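Local coordinates for cellulose-binding protein (Saccharophagus degradans, PDB 2YHG) that is associated with carbohydrate metabolism and may hydrolyse glycosidic bonds through a nucleoside hydrolase-like domain, at residues 120-125 and 157-162. Numbering follows the deposited sequence.
Sequences GDVGSG and IAQAVW. With EDO (1,2-ethanediol), chain J.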
loop_
_atom_site.group_PDB
_atom_site.type_symbol
_atom_site.label_atom_id
_atom_site.label_comp_id
_atom_site.label_asym_id
_atom_site.label_seq_id
_atom_site.Cartn_x
_atom_site.Cartn_y
_atom_site.Cartn_z
ATOM N N GLY A 120 -12.804 -20.073 12.758
ATOM C CA GLY A 120 -13.112 -20.591 14.083
ATOM C C GLY A 120 -13.219 -19.523 15.146
ATOM O O GLY A 120 -13.708 -19.818 16.234
ATOM N N ASP A 121 -12.832 -18.287 14.855
ATOM C CA ASP A 121 -13.073 -17.173 15.734
ATOM C C ASP A 121 -13.928 -16.102 15.103
ATOM O O ASP A 121 -13.779 -14.909 15.428
ATOM C CB ASP A 121 -11.777 -16.629 16.323
ATOM C CG ASP A 121 -12.005 -15.847 17.572
ATOM O OD1 ASP A 121 -12.932 -16.183 18.340
ATOM O OD2 ASP A 121 -11.215 -14.916 17.821
ATOM N N VAL A 122 -14.839 -16.518 14.234
ATOM C CA VAL A 122 -15.808 -15.630 13.608
ATOM C C VAL A 122 -17.204 -16.133 13.969
ATOM O O VAL A 122 -17.469 -17.356 13.904
ATOM C CB VAL A 122 -15.608 -15.550 12.084
ATOM C CG1 VAL A 122 -16.727 -14.820 11.419
ATOM C CG2 VAL A 122 -14.269 -14.912 11.794
ATOM N N GLY A 123 -18.109 -15.198 14.275
ATOM C CA GLY A 123 -19.489 -15.531 14.501
ATOM C C GLY A 123 -20.057 -14.911 15.751
ATOM O O GLY A 123 -19.589 -13.857 16.243
ATOM N N SER A 124 -21.122 -15.538 16.250
ATOM C CA SER A 124 -21.911 -14.997 17.319
ATOM C C SER A 124 -21.048 -14.791 18.555
ATOM O O SER A 124 -20.367 -15.701 19.010
ATOM C CB SER A 124 -23.068 -15.946 17.594
ATOM O OG SER A 124 -23.946 -15.395 18.534
ATOM N N GLY A 125 -21.144 -13.594 19.137
ATOM C CA GLY A 125 -20.422 -13.288 20.351
ATOM C C GLY A 125 -18.940 -13.040 20.201
ATOM O O GLY A 125 -18.241 -12.873 21.207
ATOM N N ILE A 157 -11.367 -8.834 9.657
ATOM C CA ILE A 157 -12.161 -8.305 8.555
ATOM C C ILE A 157 -13.399 -9.203 8.371
ATOM O O ILE A 157 -14.528 -8.699 8.193
ATOM C CB ILE A 157 -11.353 -8.215 7.261
ATOM C CG1 ILE A 157 -10.039 -7.458 7.454
ATOM C CG2 ILE A 157 -12.206 -7.541 6.180
ATOM C CD1 ILE A 157 -9.067 -7.550 6.286
ATOM N N ALA A 158 -13.201 -10.519 8.398
ATOM C CA ALA A 158 -14.333 -11.445 8.238
ATOM C C ALA A 158 -15.356 -11.252 9.375
ATOM O O ALA A 158 -16.550 -11.302 9.095
ATOM C CB ALA A 158 -13.856 -12.870 8.165
ATOM N N GLN A 159 -14.911 -11.025 10.600
ATOM C CA GLN A 159 -15.873 -10.826 11.690
ATOM C C GLN A 159 -16.698 -9.549 11.426
ATOM O O GLN A 159 -17.911 -9.529 11.655
ATOM C CB GLN A 159 -15.178 -10.727 13.036
ATOM C CG GLN A 159 -16.115 -10.427 14.191
ATOM C CD GLN A 159 -17.094 -11.551 14.473
ATOM O OE1 GLN A 159 -16.893 -12.679 14.050
ATOM N NE2 GLN A 159 -18.196 -11.251 15.197
ATOM N N ALA A 160 -16.050 -8.490 10.956
ATOM C CA ALA A 160 -16.751 -7.238 10.629
ATOM C C ALA A 160 -17.828 -7.509 9.575
ATOM O O ALA A 160 -18.987 -7.111 9.723
ATOM C CB ALA A 160 -15.756 -6.219 10.124
ATOM N N VAL A 161 -17.435 -8.135 8.473
ATOM C CA VAL A 161 -18.385 -8.405 7.385
ATOM C C VAL A 161 -19.489 -9.365 7.847
ATOM O O VAL A 161 -20.663 -9.155 7.536
ATOM C CB VAL A 161 -17.624 -8.947 6.136
ATOM C CG1 VAL A 161 -18.612 -9.452 5.091
ATOM C CG2 VAL A 161 -16.693 -7.912 5.575
ATOM N N TRP A 162 -19.129 -10.398 8.605
ATOM C CA TRP A 162 -20.099 -11.336 9.121
ATOM C C TRP A 162 -21.147 -10.613 9.962
ATOM O O TRP A 162 -22.356 -10.872 9.834
ATOM C CB TRP A 162 -19.417 -12.451 9.931
ATOM C CG TRP A 162 -20.376 -13.452 10.429
ATOM C CD1 TRP A 162 -20.824 -14.560 9.760
ATOM C CD2 TRP A 162 -21.085 -13.419 11.657
ATOM N NE1 TRP A 162 -21.773 -15.199 10.491
ATOM C CE2 TRP A 162 -21.955 -14.530 11.668
ATOM C CE3 TRP A 162 -21.085 -12.559 12.740
ATOM C CZ2 TRP A 162 -22.838 -14.785 12.709
ATOM C CZ3 TRP A 162 -21.978 -12.811 13.769
ATOM C CH2 TRP A 162 -22.861 -13.885 13.722
HETATM C C1 EDO J . -12.667 -12.487 19.684
HETATM O O1 EDO J . -11.472 -13.236 19.814
HETATM C C2 EDO J . -12.467 -11.099 20.221
HETATM O O2 EDO J . -12.073 -11.182 21.590
#
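Q159 and W162, one helical turn apart, both leave their helix with CG anti to the backbone N (chi1 176° and -178°), and a bend at chi2 of Q159 then carries its carboxamide to the backbone of G123. There the amide offers one acceptor and one donor to the N-H and C=O of the same residue. N of G123 donates to OE1 of Q159 at 2.8 Å, in the carbonyl plane and on a lone pair, while NE2 returns a bond to O of G123 at 3.1 Å. Beside this pair, CA of G123 sits over one face of the six-membered ring of W162, 3.6 Å from its centroid and almost on its normal, a CH-pi contact. V122 packs alongside, with CG1 near both OE1 of Q159 and CB of W162, and CG2 by the methyl of A158. The backbone angles of G123 call for glycine. Away from the metal sites, the contact fastens the loop between strand 110-112 and helix 129-139 to helix 155-167 of the nucleoside hydrolase-like domain. Its chemistry implies that the N-H and C=O of buried G123 both find partners in one side-chain amide, whose O and N ends are fixed by these two bonds and by D127 OD1, which also accepts from NE2.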